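Local atomic coordinates of tyrosinase (Burkholderia thailandensis, PDB entry 5ZRD), a protein that catalyses the copper-dependent hydroxylation of monophenols to catechols and, as a tyrosinase, probably their further oxidation to quinones. Residues R9-V14 and L396-G401; G166-K171 and S183-T188; R457-G462 and A492-D497; T251-T256 and T271-P276. All coordinates share one frame; numbering follows the deposited sequence.

Contact 1: R9-V14 and L396-G401; sequences RVRRSV and LGFTYG
The hydroxyl oxygen of Y400 is gripped by two partners: R11 NH1 donates to Y400 OH over 2.8 Å, nearly in the guanidinium plane, and D324 holds the same oxygen from helix 315-334. R11 can reach it because its chain runs straight from CG to NE alongside the tyrosine, setting the two flat groups steeply against each other. The guanidinium also lies on one face of the F398 ring, centres 3.6 Å apart and planes at 17°, a stacked cation-pi pair. R11 NH2 adds a salt bridge to E102, so this buried charge is probably well neutralised and its rotation fixed. R9 is held differently: its chain bends at chi3 (-80°), bringing one guanidinium face over F398 CB, while S113 and E102 take NH1 and a water joins NH2 to the L396 carbonyl. Beneath these groups the backbones pair in parallel, with R9 O accepting from T399 N at 2.8 Å and G401 N reaching R11 O almost straight (174°). V10 and T399 lie side by side on the other face. The whole is a two-stranded parallel beta ladder, packed on helices 90-108 and 315-334, which carry the copper ligands H94 and H320.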
loop_
_atom_site.group_PDB
_atom_site.type_symbol
_atom_site.label_atom_id
_atom_site.label_comp_id
_atom_site.label_asym_id
_atom_site.label_seq_id
_atom_site.Cartn_x
_atom_site.Cartn_y
_atom_site.Cartn_z
ATOM N N ARG A 9 -45.616 -8.279 22.771
ATOM C CA ARG A 9 -44.909 -8.133 24.076
ATOM C C ARG A 9 -44.706 -6.652 24.418
ATOM O O ARG A 9 -44.494 -5.819 23.527
ATOM C CB ARG A 9 -43.493 -8.702 24.038
ATOM C CG ARG A 9 -43.399 -10.206 23.844
ATOM C CD ARG A 9 -41.977 -10.635 24.135
ATOM N NE ARG A 9 -41.156 -10.357 22.974
ATOM C CZ ARG A 9 -40.351 -9.303 22.838
ATOM N NH1 ARG A 9 -40.148 -8.454 23.843
ATOM N NH2 ARG A 9 -39.742 -9.134 21.681
ATOM N N VAL A 10 -44.730 -6.341 25.697
ATOM C CA VAL A 10 -44.657 -4.981 26.160
ATOM C C VAL A 10 -43.310 -4.742 26.856
ATOM O O VAL A 10 -43.124 -5.175 27.970
ATOM C CB VAL A 10 -45.822 -4.657 27.112
ATOM C CG1 VAL A 10 -45.832 -3.180 27.484
ATOM C CG2 VAL A 10 -47.159 -5.063 26.499
ATOM N N ARG A 11 -42.418 -4.007 26.172
ATOM C CA ARG A 11 -41.204 -3.427 26.771
ATOM C C ARG A 11 -41.634 -2.373 27.778
ATOM O O ARG A 11 -42.348 -1.463 27.393
ATOM C CB ARG A 11 -40.287 -2.804 25.713
ATOM C CG ARG A 11 -39.472 -3.839 24.956
ATOM C CD ARG A 11 -38.440 -3.281 24.018
ATOM N NE ARG A 11 -37.835 -4.335 23.215
ATOM C CZ ARG A 11 -36.961 -4.098 22.232
ATOM N NH1 ARG A 11 -36.628 -2.848 21.933
ATOM N NH2 ARG A 11 -36.442 -5.095 21.536
ATOM N N ARG A 12 -41.190 -2.506 29.034
ATOM C CA ARG A 12 -41.640 -1.624 30.106
ATOM C C ARG A 12 -40.466 -0.823 30.709
ATOM O O ARG A 12 -39.263 -1.122 30.522
ATOM C CB ARG A 12 -42.347 -2.430 31.200
ATOM C CG ARG A 12 -43.675 -3.036 30.773
ATOM C CD ARG A 12 -44.515 -3.510 31.954
ATOM N NE ARG A 12 -45.793 -4.074 31.525
ATOM C CZ ARG A 12 -46.798 -3.385 30.957
ATOM N NH1 ARG A 12 -46.804 -2.056 30.971
ATOM N NH2 ARG A 12 -47.787 -4.044 30.361
ATOM N N SER A 13 -40.838 0.231 31.410
ATOM C CA SER A 13 -39.873 1.083 32.084
ATOM C C SER A 13 -39.175 0.301 33.208
ATOM O O SER A 13 -39.850 -0.289 34.052
ATOM C CB SER A 13 -40.534 2.318 32.630
ATOM O OG SER A 13 -39.711 2.940 33.604
ATOM N N VAL A 14 -37.837 0.346 33.228
ATOM C CA VAL A 14 -37.037 -0.348 34.228
ATOM C C VAL A 14 -37.412 0.170 35.620
ATOM O O VAL A 14 -37.442 -0.587 36.589
ATOM C CB VAL A 14 -35.522 -0.230 33.956
ATOM C CG1 VAL A 14 -34.858 0.863 34.770
ATOM C CG2 VAL A 14 -34.819 -1.549 34.235
ATOM N N LEU A 396 -41.945 -7.063 14.458
ATOM C CA LEU A 396 -40.981 -7.592 15.466
ATOM C C LEU A 396 -41.712 -8.123 16.719
ATOM O O LEU A 396 -41.090 -8.714 17.595
ATOM C CB LEU A 396 -39.978 -6.492 15.857
ATOM C CG LEU A 396 -39.054 -5.963 14.757
ATOM C CD1 LEU A 396 -38.091 -4.942 15.330
ATOM C CD2 LEU A 396 -38.262 -7.066 14.069
ATOM N N GLY A 397 -43.015 -7.907 16.834
ATOM C CA GLY A 397 -43.800 -8.585 17.857
ATOM C C GLY A 397 -43.728 -7.893 19.214
ATOM O O GLY A 397 -43.992 -8.547 20.222
ATOM N N PHE A 398 -43.400 -6.588 19.282
ATOM C CA PHE A 398 -43.356 -5.899 20.599
ATOM C C PHE A 398 -43.771 -4.425 20.462
ATOM O O PHE A 398 -43.835 -3.860 19.378
ATOM C CB PHE A 398 -41.964 -6.048 21.215
ATOM C CG PHE A 398 -40.912 -5.122 20.661
ATOM C CD1 PHE A 398 -40.761 -3.832 21.169
ATOM C CD2 PHE A 398 -40.078 -5.526 19.642
ATOM C CE1 PHE A 398 -39.802 -2.968 20.657
ATOM C CE2 PHE A 398 -39.096 -4.668 19.157
ATOM C CZ PHE A 398 -38.989 -3.381 19.631
ATOM N N THR A 399 -44.049 -3.839 21.604
ATOM C CA THR A 399 -44.449 -2.474 21.714
ATOM C C THR A 399 -43.829 -1.888 22.989
ATOM O O THR A 399 -43.213 -2.608 23.796
ATOM C CB THR A 399 -45.970 -2.366 21.785
ATOM O OG1 THR A 399 -46.349 -1.020 21.467
ATOM C CG2 THR A 399 -46.505 -2.770 23.146
ATOM N N TYR A 400 -44.004 -0.589 23.162
ATOM C CA TYR A 400 -43.460 0.137 24.296
ATOM C C TYR A 400 -44.639 0.406 25.209
ATOM O O TYR A 400 -45.663 0.848 24.762
ATOM C CB TYR A 400 -42.679 1.404 23.887
ATOM C CG TYR A 400 -41.296 1.066 23.379
ATOM C CD1 TYR A 400 -40.296 0.693 24.259
ATOM C CD2 TYR A 400 -41.014 0.980 22.026
ATOM C CE1 TYR A 400 -39.036 0.307 23.820
ATOM C CE2 TYR A 400 -39.775 0.568 21.564
ATOM C CZ TYR A 400 -38.773 0.248 22.467
ATOM O OH TYR A 400 -37.551 -0.186 22.053
ATOM N N GLY A 401 -44.473 0.062 26.467
ATOM C CA GLY A 401 -45.421 0.477 27.441
ATOM C C GLY A 401 -45.418 1.983 27.548
ATOM O O GLY A 401 -44.750 2.645 26.802
HETATM O O HOH W 1 -40.264 -10.682 19.320
#

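Contact 2: G166-K171 and S183-T188; sequences GNIYEK and SGLVGT
A type I beta turn, N167 to E170, receives the irregular 183-188 loop against its carbonyl oxygens, just before helix 189-200. Direct polar contact is limited to the lysine: K171 NZ donates to G184 O over 2.8 Å, arriving from above the carbonyl plane. The same ammonium forms a salt bridge with D303, so its charge has a second partner, and its chain bends at chi2, chi3 and chi4 to get there. Water supplies what the backbones do not exchange directly. One molecule donates to I168 O and E170 O and accepts from V186 N; another joins E170 OE2 to G187 O. The second carboxylate oxygen, E170 OE1, is held by the backbone of D160. Apolar packing is modest: I168 CG2 meets T188 CG2 side by side at 3.8 Å, and L185 CD1 comes up to I168 CB. The V186 and K171 side chains cross at about a right angle, CG2 on CG. G166 and N167 also pair with a strand of the second subunit, placing the turn beside an intersubunit sheet. The backbones come close at glycine: with no side chain there, G187 CA sits 3.2 Å from N167 O in a CA-H...O contact.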
loop_
_atom_site.group_PDB
_atom_site.type_symbol
_atom_site.label_atom_id
_atom_site.label_comp_id
_atom_site.label_asym_id
_atom_site.label_seq_id
_atom_site.Cartn_x
_atom_site.Cartn_y
_atom_site.Cartn_z
ATOM N N GLY A 166 1.034 -2.380 21.562
ATOM C CA GLY A 166 -0.143 -2.150 22.428
ATOM C C GLY A 166 -0.846 -0.855 22.042
ATOM O O GLY A 166 -0.170 0.087 21.632
ATOM N N ASN A 167 -2.178 -0.753 22.130
ATOM C CA ASN A 167 -2.757 0.559 21.808
ATOM C C ASN A 167 -4.023 0.793 22.643
ATOM O O ASN A 167 -4.464 -0.102 23.375
ATOM C CB ASN A 167 -2.992 0.659 20.298
ATOM C CG ASN A 167 -4.034 -0.344 19.891
ATOM O OD1 ASN A 167 -5.028 -0.433 20.578
ATOM N ND2 ASN A 167 -3.787 -1.146 18.875
ATOM N N ILE A 168 -4.626 1.975 22.495
ATOM C CA ILE A 168 -5.651 2.403 23.429
ATOM C C ILE A 168 -6.971 1.705 23.091
ATOM O O ILE A 168 -7.912 1.732 23.913
ATOM C CB ILE A 168 -5.794 3.938 23.506
ATOM C CG1 ILE A 168 -6.130 4.571 22.158
ATOM C CG2 ILE A 168 -4.550 4.580 24.122
ATOM C CD1 ILE A 168 -6.391 6.032 22.238
ATOM N N TYR A 169 -7.037 1.027 21.943
ATOM C CA TYR A 169 -8.169 0.140 21.712
ATOM C C TYR A 169 -8.168 -1.024 22.706
ATOM O O TYR A 169 -9.226 -1.564 22.994
ATOM C CB TYR A 169 -8.163 -0.488 20.319
ATOM C CG TYR A 169 -8.214 0.462 19.162
ATOM C CD1 TYR A 169 -8.686 1.758 19.306
ATOM C CD2 TYR A 169 -7.816 0.051 17.898
ATOM C CE1 TYR A 169 -8.724 2.637 18.230
ATOM C CE2 TYR A 169 -7.851 0.916 16.814
ATOM C CZ TYR A 169 -8.321 2.213 16.977
ATOM O OH TYR A 169 -8.347 3.095 15.934
ATOM N N GLU A 170 -6.989 -1.421 23.201
ATOM C CA GLU A 170 -6.803 -2.757 23.816
ATOM C C GLU A 170 -7.148 -2.705 25.291
ATOM O O GLU A 170 -6.884 -1.681 25.966
ATOM C CB GLU A 170 -5.377 -3.257 23.579
ATOM C CG GLU A 170 -5.098 -3.466 22.099
ATOM C CD GLU A 170 -3.825 -4.214 21.816
ATOM O OE1 GLU A 170 -3.800 -5.003 20.857
ATOM O OE2 GLU A 170 -2.873 -3.965 22.551
ATOM N N LYS A 171 -7.749 -3.811 25.748
ATOM C CA LYS A 171 -8.175 -3.955 27.114
ATOM C C LYS A 171 -8.014 -5.413 27.530
ATOM O O LYS A 171 -8.481 -6.311 26.814
ATOM C CB LYS A 171 -9.608 -3.423 27.237
ATOM C CG LYS A 171 -9.674 -1.952 27.605
ATOM C CD LYS A 171 -10.813 -1.142 27.059
ATOM C CE LYS A 171 -11.742 -0.647 28.134
ATOM N NZ LYS A 171 -12.056 0.800 28.034
ATOM N N SER A 183 -12.181 6.236 34.986
ATOM C CA SER A 183 -11.539 6.027 33.721
ATOM C C SER A 183 -11.210 4.545 33.512
ATOM O O SER A 183 -10.768 3.817 34.439
ATOM C CB SER A 183 -10.302 6.861 33.647
ATOM O OG SER A 183 -9.730 6.792 32.354
ATOM N N GLY A 184 -11.377 4.087 32.274
ATOM C CA GLY A 184 -10.906 2.735 31.935
ATOM C C GLY A 184 -10.140 2.656 30.627
ATOM O O GLY A 184 -10.192 1.649 29.971
ATOM N N LEU A 185 -9.364 3.661 30.280
ATOM C CA LEU A 185 -8.521 3.576 29.082
ATOM C C LEU A 185 -7.131 3.091 29.535
ATOM O O LEU A 185 -6.496 3.762 30.330
ATOM C CB LEU A 185 -8.485 4.953 28.415
ATOM C CG LEU A 185 -8.005 4.991 26.973
ATOM C CD1 LEU A 185 -9.066 4.445 26.001
ATOM C CD2 LEU A 185 -7.617 6.417 26.595
ATOM N N VAL A 186 -6.687 1.925 29.081
ATOM C CA VAL A 186 -5.584 1.200 29.752
ATOM C C VAL A 186 -4.593 0.545 28.758
ATOM O O VAL A 186 -3.690 -0.194 29.187
ATOM C CB VAL A 186 -6.162 0.151 30.721
ATOM C CG1 VAL A 186 -6.876 0.803 31.874
ATOM C CG2 VAL A 186 -7.086 -0.855 30.062
ATOM N N GLY A 187 -4.701 0.775 27.452
ATOM C CA GLY A 187 -3.978 -0.060 26.503
ATOM C C GLY A 187 -2.561 0.412 26.213
ATOM O O GLY A 187 -1.824 -0.294 25.571
ATOM N N THR A 188 -2.198 1.620 26.625
ATOM C CA THR A 188 -0.825 2.052 26.605
ATOM C C THR A 188 -0.369 2.368 28.035
ATOM O O THR A 188 -1.189 2.577 28.946
ATOM C CB THR A 188 -0.589 3.295 25.736
ATOM O OG1 THR A 188 -1.270 4.358 26.385
ATOM C CG2 THR A 188 -1.076 3.150 24.312
HETATM O O HOH W 2 -7.586 0.936 26.406
HETATM O O HOH W 3 -2.279 -3.066 25.061
#

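Contact 3: R457-G462 and A492-D497; sequences REYYLG and AMPADD
Two tyrosine rings set the pattern, and only that of Y459 belongs to the interface proper. Over one of its faces stands M493 CB, 4.1 Å from the centroid and 14° off the ring normal, a CH-pi contact. A492 O, P494 CD and D497 OD2 approach obliquely around the rest of the ring. Y460, whose CB points away from the 492-497 loop, takes the backbone N of G462, two residues on, over one face of its ring; its hydroxyl bonds to Y289 and its ring meets that of Y446.

Y459 and Y460 leave opposite sides of the strand. At Y459, CG anti to the carbonyl carbon (chi1 -65°) then carries the ring along the loop, where it crosses the proline at about a right angle with P494 CD 3.7 Å from Y459 OH. M493 adopts the crowded position between N and carbonyl carbon (chi1 46°), and its chain then bends at chi3. Its sulfur thereby ends oblique to the ring in a Met-aromatic contact, with M493 SD 4.3 Å from L461 CD2. A492 CB rests on the carbonyl of Y460.

No hydrogen bond spans the two segments. Y459 OH and D497 OD2 stay 3.7 Å apart, and R457 NE lies 6.3 Å from D497 OD2, so any attraction there is probably weak and long-range.

What results is a loop folded over strand 456-466, an outermost strand of the four-stranded mixed sheet within this chain, where an aromatic-methionine pair joins the loop between strands 485-489 and 502-509 to the sheet.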
loop_
_atom_site.group_PDB
_atom_site.type_symbol
_atom_site.label_atom_id
_atom_site.label_comp_id
_atom_site.label_asym_id
_atom_site.label_seq_id
_atom_site.Cartn_x
_atom_site.Cartn_y
_atom_site.Cartn_z
ATOM N N ARG A 457 -23.110 40.743 31.158
ATOM C CA ARG A 457 -24.068 39.618 31.280
ATOM C C ARG A 457 -23.626 38.462 30.365
ATOM O O ARG A 457 -23.245 38.687 29.209
ATOM C CB ARG A 457 -25.472 40.052 30.856
ATOM C CG ARG A 457 -26.372 40.504 31.988
ATOM C CD ARG A 457 -27.495 41.358 31.430
ATOM N NE ARG A 457 -28.508 41.679 32.429
ATOM C CZ ARG A 457 -28.381 42.617 33.362
ATOM N NH1 ARG A 457 -27.301 43.384 33.400
ATOM N NH2 ARG A 457 -29.338 42.768 34.262
ATOM N N GLU A 458 -23.703 37.231 30.863
ATOM C CA GLU A 458 -23.426 36.041 30.045
ATOM C C GLU A 458 -24.703 35.247 29.714
ATOM O O GLU A 458 -25.473 34.881 30.590
ATOM C CB GLU A 458 -22.458 35.099 30.740
ATOM C CG GLU A 458 -21.555 34.413 29.740
ATOM C CD GLU A 458 -20.688 33.338 30.358
ATOM O OE1 GLU A 458 -21.241 32.561 31.217
ATOM O OE2 GLU A 458 -19.470 33.292 29.985
ATOM N N TYR A 459 -24.904 34.934 28.439
ATOM C CA TYR A 459 -26.022 34.076 28.078
ATOM C C TYR A 459 -25.481 32.695 27.673
ATOM O O TYR A 459 -24.567 32.586 26.846
ATOM C CB TYR A 459 -26.869 34.775 27.011
ATOM C CG TYR A 459 -27.530 36.041 27.499
ATOM C CD1 TYR A 459 -28.779 36.003 28.093
ATOM C CD2 TYR A 459 -26.890 37.265 27.400
ATOM C CE1 TYR A 459 -29.389 37.155 28.553
ATOM C CE2 TYR A 459 -27.469 38.425 27.882
ATOM C CZ TYR A 459 -28.730 38.372 28.450
ATOM O OH TYR A 459 -29.329 39.512 28.901
ATOM N N TYR A 460 -26.027 31.647 28.286
ATOM C CA TYR A 460 -25.683 30.282 27.927
ATOM C C TYR A 460 -26.597 29.855 26.786
ATOM O O TYR A 460 -27.787 29.830 26.979
ATOM C CB TYR A 460 -25.762 29.343 29.138
ATOM C CG TYR A 460 -25.457 27.909 28.785
ATOM C CD1 TYR A 460 -24.368 27.583 27.991
ATOM C CD2 TYR A 460 -26.313 26.888 29.174
ATOM C CE1 TYR A 460 -24.124 26.272 27.616
ATOM C CE2 TYR A 460 -26.065 25.570 28.836
ATOM C CZ TYR A 460 -24.977 25.261 28.037
ATOM O OH TYR A 460 -24.750 23.951 27.721
ATOM N N LEU A 461 -26.044 29.566 25.606
ATOM C CA LEU A 461 -26.888 29.259 24.405
ATOM C C LEU A 461 -27.148 27.755 24.237
ATOM O O LEU A 461 -28.042 27.376 23.493
ATOM C CB LEU A 461 -26.156 29.797 23.188
ATOM C CG LEU A 461 -25.761 31.275 23.267
ATOM C CD1 LEU A 461 -25.102 31.723 21.977
ATOM C CD2 LEU A 461 -26.973 32.144 23.568
ATOM N N GLY A 462 -26.341 26.906 24.879
ATOM C CA GLY A 462 -26.560 25.469 24.866
ATOM C C GLY A 462 -25.286 24.669 24.620
ATOM O O GLY A 462 -24.195 25.239 24.588
ATOM N N ALA A 492 -32.062 32.393 24.422
ATOM C CA ALA A 492 -31.807 32.802 25.785
ATOM C C ALA A 492 -31.681 34.332 25.828
ATOM O O ALA A 492 -31.751 34.875 26.897
ATOM C CB ALA A 492 -30.564 32.146 26.363
ATOM N N MET A 493 -31.532 35.028 24.699
ATOM C CA MET A 493 -31.214 36.445 24.826
ATOM C C MET A 493 -32.300 37.355 24.241
ATOM O O MET A 493 -33.056 37.002 23.341
ATOM C CB MET A 493 -29.826 36.832 24.300
ATOM C CG MET A 493 -29.380 36.299 22.971
ATOM S SD MET A 493 -27.538 36.345 22.804
ATOM C CE MET A 493 -27.130 38.046 23.204
ATOM N N PRO A 494 -32.397 38.560 24.832
ATOM C CA PRO A 494 -33.244 39.625 24.314
ATOM C C PRO A 494 -32.859 39.925 22.861
ATOM O O PRO A 494 -31.678 39.945 22.524
ATOM C CB PRO A 494 -32.950 40.824 25.228
ATOM C CG PRO A 494 -32.502 40.188 26.517
ATOM C CD PRO A 494 -31.654 39.033 26.029
ATOM N N ALA A 495 -33.863 40.102 22.012
ATOM C CA ALA A 495 -33.637 40.154 20.578
ATOM C C ALA A 495 -32.678 41.298 20.234
ATOM O O ALA A 495 -31.801 41.147 19.380
ATOM C CB ALA A 495 -34.945 40.301 19.873
ATOM N N ASP A 496 -32.842 42.425 20.909
ATOM C CA ASP A 496 -32.078 43.605 20.622
ATOM C C ASP A 496 -30.653 43.508 21.138
ATOM O O ASP A 496 -29.807 44.283 20.741
ATOM C CB ASP A 496 -32.789 44.851 21.146
ATOM C CG ASP A 496 -33.160 44.762 22.648
ATOM O OD1 ASP A 496 -34.051 43.947 23.031
ATOM O OD2 ASP A 496 -32.581 45.538 23.439
ATOM N N ASP A 497 -30.366 42.566 22.021
ATOM C CA ASP A 497 -29.007 42.359 22.511
ATOM C C ASP A 497 -28.093 41.560 21.555
ATOM O O ASP A 497 -26.868 41.568 21.728
ATOM C CB ASP A 497 -29.024 41.626 23.846
ATOM C CG ASP A 497 -29.179 42.550 25.078
ATOM O OD1 ASP A 497 -29.209 43.789 24.989
ATOM O OD2 ASP A 497 -29.244 41.955 26.171
#

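Contact 4: T251-T256 and T271-P276; sequences TVFSNT and TPVESP
The packing is tightest where F253 closes on the proline-valine pair. V273 N donates to F253 O in the carbonyl plane over 2.9 Å, while V273 CB presses on F253 CZ at 3.5 Å and V273 CG1 stands over one face of the ring. F253 keeps CG anti to its N (chi1 175°), swinging the ring tip to valine; W330 stacks on the same ring. P272 CB fits beside, 3.3 Å from V252 O.

E274 makes the second close point. With CG anti to the backbone N (chi1 -160°) and the chain extended beyond, its carboxylate reaches T256 N, the first residue of helix 256-265, at 2.8 Å from OE2 through the anti lone pair. Lying at a helix N terminus, the carboxylate is probably favoured in charged form. N255 is the N-cap of that helix, its ND2 held by S254 OG, straight at 164°, and by S258 OG.

By contrast, S275 is the loose side, lightly touched and partly exposed; its N lies 4.5 Å from T256 CG2, and its OG bonds a citrate, probably from the crystallisation liquor.

E274 OE1 also binds G86 N beside the copper ligand H85, and E274 O accepts from H277 ND1, consistent with a second-shell role. The contact thus joins the break between helices 250-254 and 256-265 to the start of helix 274-285, with F90 of helix 90-108 touching V273 and E274.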
loop_
_atom_site.group_PDB
_atom_site.type_symbol
_atom_site.label_atom_id
_atom_site.label_comp_id
_atom_site.label_asym_id
_atom_site.label_seq_id
_atom_site.Cartn_x
_atom_site.Cartn_y
_atom_site.Cartn_z
ATOM N N THR A 251 -35.204 11.571 7.611
ATOM C CA THR A 251 -33.789 11.834 7.324
ATOM C C THR A 251 -33.165 12.689 8.443
ATOM O O THR A 251 -32.127 12.301 8.979
ATOM C CB THR A 251 -33.590 12.411 5.922
ATOM O OG1 THR A 251 -34.147 11.492 4.976
ATOM C CG2 THR A 251 -32.130 12.621 5.592
ATOM N N VAL A 252 -33.798 13.786 8.861
ATOM C CA VAL A 252 -33.128 14.686 9.767
ATOM C C VAL A 252 -33.429 14.291 11.209
ATOM O O VAL A 252 -32.690 14.696 12.118
ATOM C CB VAL A 252 -33.481 16.150 9.482
ATOM C CG1 VAL A 252 -33.100 16.495 8.061
ATOM C CG2 VAL A 252 -34.935 16.494 9.772
ATOM N N PHE A 253 -34.481 13.481 11.402
ATOM C CA PHE A 253 -34.714 12.882 12.684
ATOM C C PHE A 253 -33.590 11.894 13.012
ATOM O O PHE A 253 -33.208 11.749 14.178
ATOM C CB PHE A 253 -36.054 12.144 12.745
ATOM C CG PHE A 253 -36.305 11.387 14.026
ATOM C CD1 PHE A 253 -36.621 12.063 15.187
ATOM C CD2 PHE A 253 -36.132 10.016 14.089
ATOM C CE1 PHE A 253 -36.845 11.374 16.372
ATOM C CE2 PHE A 253 -36.330 9.314 15.272
ATOM C CZ PHE A 253 -36.694 9.995 16.415
ATOM N N SER A 254 -33.076 11.225 11.982
ATOM C CA SER A 254 -32.293 10.032 12.176
ATOM C C SER A 254 -30.890 10.335 12.710
ATOM O O SER A 254 -30.359 9.483 13.375
ATOM C CB SER A 254 -32.202 9.228 10.914
ATOM O OG SER A 254 -31.374 9.881 9.968
ATOM N N ASN A 255 -30.265 11.469 12.416
ATOM C CA ASN A 255 -28.800 11.522 12.610
ATOM C C ASN A 255 -28.261 12.959 12.575
ATOM O O ASN A 255 -28.875 13.846 12.009
ATOM C CB ASN A 255 -28.081 10.661 11.568
ATOM C CG ASN A 255 -27.985 11.274 10.187
ATOM O OD1 ASN A 255 -26.997 11.949 9.886
ATOM N ND2 ASN A 255 -28.954 10.993 9.310
ATOM N N THR A 256 -27.068 13.141 13.123
ATOM C CA THR A 256 -26.464 14.474 13.303
ATOM C C THR A 256 -25.965 15.054 11.985
ATOM O O THR A 256 -25.894 16.283 11.840
ATOM C CB THR A 256 -25.318 14.436 14.325
ATOM O OG1 THR A 256 -24.435 13.347 14.023
ATOM C CG2 THR A 256 -25.828 14.279 15.745
ATOM N N THR A 271 -33.591 18.906 15.776
ATOM C CA THR A 271 -32.773 18.079 16.618
ATOM C C THR A 271 -33.052 16.607 16.298
ATOM O O THR A 271 -34.164 16.159 16.498
ATOM C CB THR A 271 -33.063 18.302 18.105
ATOM O OG1 THR A 271 -32.736 19.659 18.380
ATOM C CG2 THR A 271 -32.258 17.376 18.996
ATOM N N PRO A 272 -32.035 15.871 15.850
ATOM C CA PRO A 272 -32.129 14.454 15.622
ATOM C C PRO A 272 -32.144 13.684 16.948
ATOM O O PRO A 272 -31.599 14.141 17.973
ATOM C CB PRO A 272 -30.873 14.096 14.823
ATOM C CG PRO A 272 -29.841 15.118 15.279
ATOM C CD PRO A 272 -30.637 16.302 15.771
ATOM N N VAL A 273 -32.757 12.512 16.932
ATOM C CA VAL A 273 -32.776 11.718 18.144
ATOM C C VAL A 273 -31.339 11.365 18.555
ATOM O O VAL A 273 -31.077 11.141 19.726
ATOM C CB VAL A 273 -33.627 10.442 18.012
ATOM C CG1 VAL A 273 -33.087 9.461 16.990
ATOM C CG2 VAL A 273 -33.760 9.774 19.372
ATOM N N GLU A 274 -30.425 11.311 17.582
ATOM C CA GLU A 274 -29.031 10.965 17.826
ATOM C C GLU A 274 -28.355 11.947 18.808
ATOM O O GLU A 274 -27.385 11.569 19.453
ATOM C CB GLU A 274 -28.225 10.920 16.527
ATOM C CG GLU A 274 -26.946 10.128 16.662
ATOM C CD GLU A 274 -26.115 9.996 15.393
ATOM O OE1 GLU A 274 -25.073 9.230 15.418
ATOM O OE2 GLU A 274 -26.446 10.710 14.403
ATOM N N SER A 275 -28.846 13.176 18.868
ATOM C CA SER A 275 -28.208 14.263 19.617
ATOM C C SER A 275 -28.340 14.042 21.130
ATOM O O SER A 275 -27.353 13.895 21.816
ATOM C CB SER A 275 -28.741 15.606 19.146
ATOM O OG SER A 275 -27.992 16.688 19.689
ATOM N N PRO A 276 -29.562 14.026 21.656
ATOM C CA PRO A 276 -29.746 13.756 23.063
ATOM C C PRO A 276 -29.177 12.399 23.478
ATOM O O PRO A 276 -28.677 12.247 24.616
ATOM C CB PRO A 276 -31.267 13.783 23.288
ATOM C CG PRO A 276 -31.837 13.720 21.893
ATOM C CD PRO A 276 -30.815 14.478 21.082
#

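Followed from the N terminus, the chain enters contact 1 almost at once, yet its partner strand comes only some 380 residues later, so the loop it closes holds all six copper ligands. Two short loops close within that span, one after the other: contact 2, a turn and loop next to the subunit interface, and then contact 4, where successive helices meet beside the copper ligands. Contact 3 follows once contact 1 has closed, and ties a later loop to the mixed sheet. None of the four crosses another, and none touches; contacts 3 and 4 come nearest, with about 10 Å between their nearest atoms.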